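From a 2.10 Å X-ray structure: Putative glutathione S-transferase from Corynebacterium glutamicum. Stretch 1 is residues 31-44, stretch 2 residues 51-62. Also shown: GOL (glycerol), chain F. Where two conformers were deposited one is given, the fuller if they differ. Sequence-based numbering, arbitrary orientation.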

# COMPACT_ATOMS: atom_id res chain seq x y z
N ILE A 31 -24.55 13.30 -22.66
CA ILE A 31 -25.92 13.82 -22.67
C ILE A 31 -26.11 14.74 -21.48
O ILE A 31 -26.04 14.30 -20.33
CB ILE A 31 -26.95 12.68 -22.60
CG1 ILE A 31 -26.61 11.58 -23.60
CG2 ILE A 31 -28.36 13.20 -22.88
CD1 ILE A 31 -27.77 10.65 -23.85
N ASP A 32 -26.34 16.02 -21.77
CA ASP A 32 -26.42 17.06 -20.74
C ASP A 32 -27.75 17.80 -20.73
O ASP A 32 -27.79 18.99 -20.44
CB ASP A 32 -25.24 18.07 -20.85
CG ASP A 32 -25.22 18.80 -22.18
OD1 ASP A 32 -25.87 18.32 -23.14
OD2 ASP A 32 -24.57 19.87 -22.27
N ASP A 33 -28.85 17.09 -21.02
CA ASP A 33 -30.18 17.62 -20.68
C ASP A 33 -30.23 17.75 -19.17
O ASP A 33 -29.37 17.23 -18.48
CB ASP A 33 -31.31 16.67 -21.13
CG ASP A 33 -31.51 16.64 -22.61
OD1 ASP A 33 -30.84 17.41 -23.36
OD2 ASP A 33 -32.38 15.85 -23.05
N ARG A 34 -31.25 18.44 -18.65
CA ARG A 34 -31.39 18.64 -17.21
C ARG A 34 -32.85 18.43 -16.82
O ARG A 34 -33.75 18.64 -17.65
CB ARG A 34 -30.94 20.05 -16.82
CG ARG A 34 -29.42 20.26 -16.95
CD ARG A 34 -29.02 21.73 -16.63
NE ARG A 34 -29.48 22.05 -15.27
CZ ARG A 34 -30.03 23.20 -14.88
NH1 ARG A 34 -30.20 24.21 -15.71
NH2 ARG A 34 -30.44 23.34 -13.62
N ILE A 35 -33.06 17.94 -15.60
CA ILE A 35 -34.37 17.82 -15.03
C ILE A 35 -34.57 19.00 -14.07
O ILE A 35 -33.79 19.17 -13.14
CB ILE A 35 -34.60 16.48 -14.30
CG1 ILE A 35 -34.06 15.30 -15.13
CG2 ILE A 35 -36.11 16.26 -14.08
CD1 ILE A 35 -34.35 13.90 -14.56
N VAL A 36 -35.58 19.83 -14.34
CA VAL A 36 -35.74 21.09 -13.65
C VAL A 36 -37.16 21.33 -13.11
O VAL A 36 -38.14 20.74 -13.56
CB VAL A 36 -35.33 22.29 -14.54
CG1 VAL A 36 -33.88 22.10 -15.04
CG2 VAL A 36 -36.31 22.48 -15.71
N ALA A 37 -37.21 22.21 -12.12
CA ALA A 37 -38.44 22.62 -11.44
C ALA A 37 -39.34 23.49 -12.32
O ALA A 37 -40.56 23.43 -12.15
CB ALA A 37 -38.11 23.38 -10.13
N ASP A 38 -38.80 24.23 -13.28
CA ASP A 38 -39.67 25.15 -14.06
C ASP A 38 -40.20 24.56 -15.37
O ASP A 38 -40.69 25.28 -16.24
CB ASP A 38 -39.00 26.51 -14.30
CG ASP A 38 -37.69 26.41 -15.06
OD1 ASP A 38 -37.29 25.29 -15.40
OD2 ASP A 38 -37.05 27.44 -15.30
N VAL A 39 -40.13 23.24 -15.52
CA VAL A 39 -40.86 22.56 -16.56
C VAL A 39 -41.87 21.68 -15.82
O VAL A 39 -41.53 20.96 -14.87
CB VAL A 39 -39.95 21.74 -17.50
CG1 VAL A 39 -40.78 20.91 -18.45
CG2 VAL A 39 -38.97 22.63 -18.23
N PRO A 40 -43.13 21.74 -16.23
CA PRO A 40 -44.15 21.10 -15.41
C PRO A 40 -44.34 19.61 -15.65
O PRO A 40 -44.06 19.08 -16.72
CB PRO A 40 -45.41 21.87 -15.75
CG PRO A 40 -45.17 22.47 -17.10
CD PRO A 40 -43.69 22.74 -17.16
N ALA A 41 -44.89 18.95 -14.65
CA ALA A 41 -44.99 17.50 -14.62
C ALA A 41 -45.84 17.01 -15.79
O ALA A 41 -46.87 17.59 -16.10
CB ALA A 41 -45.59 17.06 -13.28
N GLY A 42 -45.37 15.94 -16.42
CA GLY A 42 -46.04 15.35 -17.54
C GLY A 42 -45.55 15.88 -18.88
O GLY A 42 -45.87 15.31 -19.89
N SER A 43 -44.84 17.01 -18.89
CA SER A 43 -44.40 17.66 -20.12
C SER A 43 -43.40 16.79 -20.87
O SER A 43 -42.59 16.09 -20.29
CB SER A 43 -43.72 19.00 -19.79
OG SER A 43 -43.22 19.64 -20.95
N GLU A 44 -43.43 16.91 -22.18
CA GLU A 44 -42.33 16.51 -23.05
C GLU A 44 -41.08 17.35 -22.70
O GLU A 44 -41.19 18.42 -22.11
CB GLU A 44 -42.71 16.75 -24.55
CG GLU A 44 -42.72 18.29 -24.89
CD GLU A 44 -43.29 18.70 -26.26
OE1 GLU A 44 -43.20 17.93 -27.24
OE2 GLU A 44 -43.79 19.84 -26.34
N GLY A 51 -29.38 24.22 -27.33
CA GLY A 51 -29.49 22.91 -27.98
C GLY A 51 -29.85 21.74 -27.07
O GLY A 51 -30.17 20.66 -27.54
N THR A 52 -29.85 21.96 -25.76
CA THR A 52 -30.23 20.90 -24.83
C THR A 52 -31.72 20.93 -24.61
O THR A 52 -32.43 21.80 -25.11
CB THR A 52 -29.47 21.03 -23.48
OG1 THR A 52 -29.95 22.18 -22.75
CG2 THR A 52 -27.97 21.16 -23.73
N PHE A 53 -32.21 19.99 -23.81
CA PHE A 53 -33.62 19.99 -23.44
C PHE A 53 -33.75 19.94 -21.94
O PHE A 53 -32.91 19.38 -21.25
CB PHE A 53 -34.35 18.78 -24.05
CG PHE A 53 -34.51 18.82 -25.54
CD1 PHE A 53 -33.46 18.51 -26.39
CD2 PHE A 53 -35.73 19.12 -26.10
CE1 PHE A 53 -33.65 18.54 -27.78
CE2 PHE A 53 -35.92 19.14 -27.46
CZ PHE A 53 -34.86 18.85 -28.31
N HIS A 54 -34.81 20.55 -21.43
CA HIS A 54 -35.13 20.50 -20.00
C HIS A 54 -36.40 19.68 -19.77
O HIS A 54 -37.42 19.88 -20.45
CB HIS A 54 -35.32 21.90 -19.43
CG HIS A 54 -34.04 22.65 -19.21
ND1 HIS A 54 -34.01 23.94 -18.74
CD2 HIS A 54 -32.76 22.31 -19.47
CE1 HIS A 54 -32.75 24.34 -18.68
NE2 HIS A 54 -31.98 23.38 -19.12
N TRP A 55 -36.28 18.73 -18.85
CA TRP A 55 -37.32 17.80 -18.49
C TRP A 55 -37.89 18.23 -17.12
O TRP A 55 -37.23 18.93 -16.39
CB TRP A 55 -36.74 16.40 -18.37
CG TRP A 55 -36.11 15.82 -19.57
CD1 TRP A 55 -35.01 16.31 -20.25
CD2 TRP A 55 -36.49 14.61 -20.25
NE1 TRP A 55 -34.70 15.47 -21.29
CE2 TRP A 55 -35.58 14.42 -21.31
CE3 TRP A 55 -37.49 13.66 -20.05
CZ2 TRP A 55 -35.65 13.32 -22.20
CZ3 TRP A 55 -37.55 12.57 -20.89
CH2 TRP A 55 -36.63 12.41 -21.97
N PRO A 56 -39.11 17.78 -16.78
CA PRO A 56 -39.76 18.18 -15.55
C PRO A 56 -39.43 17.29 -14.38
O PRO A 56 -39.41 16.06 -14.53
CB PRO A 56 -41.25 18.07 -15.89
CG PRO A 56 -41.30 16.96 -16.88
CD PRO A 56 -40.04 17.10 -17.70
N VAL A 57 -39.17 17.89 -13.22
CA VAL A 57 -39.11 17.08 -11.98
C VAL A 57 -40.52 16.54 -11.70
O VAL A 57 -41.52 17.27 -11.83
CB VAL A 57 -38.58 17.84 -10.78
CG1 VAL A 57 -37.12 18.32 -11.01
CG2 VAL A 57 -39.49 19.04 -10.43
N GLU A 58 -40.60 15.23 -11.46
CA GLU A 58 -41.79 14.55 -11.02
C GLU A 58 -41.42 13.18 -10.49
O GLU A 58 -40.39 12.62 -10.87
CB GLU A 58 -42.82 14.40 -12.15
CG GLU A 58 -42.30 13.69 -13.37
CD GLU A 58 -43.32 13.65 -14.51
OE1 GLU A 58 -44.20 12.75 -14.52
OE2 GLU A 58 -43.19 14.50 -15.44
N ALA A 59 -42.27 12.65 -9.61
CA ALA A 59 -42.06 11.38 -8.98
C ALA A 59 -42.40 10.25 -9.95
O ALA A 59 -43.36 10.34 -10.71
CB ALA A 59 -42.96 11.24 -7.68
N GLY A 60 -41.66 9.16 -9.84
CA GLY A 60 -42.05 7.94 -10.55
C GLY A 60 -41.77 7.98 -12.06
O GLY A 60 -42.29 7.14 -12.77
N ARG A 61 -40.99 8.94 -12.55
CA ARG A 61 -40.72 8.99 -13.99
C ARG A 61 -39.28 8.53 -14.34
O ARG A 61 -39.06 7.96 -15.41
CB ARG A 61 -40.94 10.39 -14.55
CG ARG A 61 -40.82 10.50 -16.09
CD ARG A 61 -41.33 11.84 -16.60
NE ARG A 61 -41.14 12.02 -18.05
CZ ARG A 61 -41.60 13.05 -18.75
NH1 ARG A 61 -42.28 14.05 -18.15
NH2 ARG A 61 -41.37 13.13 -20.05
N TYR A 62 -38.34 8.79 -13.45
CA TYR A 62 -36.92 8.60 -13.74
C TYR A 62 -36.24 7.58 -12.83
O TYR A 62 -36.64 7.37 -11.66
CB TYR A 62 -36.18 9.93 -13.62
CG TYR A 62 -36.82 11.07 -14.34
CD1 TYR A 62 -36.74 11.17 -15.72
CD2 TYR A 62 -37.56 12.04 -13.63
CE1 TYR A 62 -37.33 12.20 -16.39
CE2 TYR A 62 -38.16 13.08 -14.27
CZ TYR A 62 -38.06 13.17 -15.66
OH TYR A 62 -38.66 14.22 -16.32
C1 GOL F . -37.81 26.38 -20.69
O1 GOL F . -38.10 27.25 -21.77
C2 GOL F . -37.34 27.10 -19.41
O2 GOL F . -36.06 27.73 -19.63
C3 GOL F . -37.30 26.06 -18.28
O3 GOL F . -36.01 25.65 -17.78
O HOH W 1 -29.33 21.60 -20.16
O HOH W 2 -29.04 24.54 -18.29
O HOH W 3 -42.15 19.86 -12.48

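Two short parallel strands, residues 34-36 and 53-56, form the spine of this contact, which buries 964 Å² in all. Their backbones are laced by Arg34 N to Phe53 O (3.2 Å), Trp55 N to Arg34 O (2.8 Å), Val36 N to Trp55 O (2.8 Å) and Val57 N to Val36 O (3.0 Å). Just before the first strand, Asp33 works as a two-pronged clamp: its OD1 accepts from Phe53 N at 3.0 Å and its OD2 from the indole NE1 of Trp55 at 2.9 Å, so a short carboxylate satisfies both donors.

On the face shared by Ile35 and Trp55, the branched Ile35 fills a hollow. Its CG2 packs 3.8 Å from Val57 CG1, while its CD1 sits 3.6 Å from the centroid of the Tyr62 ring, almost on the ring normal. Val36 CG1 similarly covers one face of the His54 ring, whose edge remains free for ND1 to donate to glycerol O3 (2.8 Å).

Farther along, compact Pro56 nestles against Val39, its CB 3.9 Å from Val39 CG1. The type II turn from Pro40 to Ser43 then presents polar backbone: Gly42, whose positive phi suits glycine, donates from N to Glu58 OE2 (2.8 Å), and extended Arg61 reaches Ser43 O through NH1 (3.0 Å). Arg61 NH1 also salt-bridges Glu58 OE2 (2.9 Å), tying the two grips together.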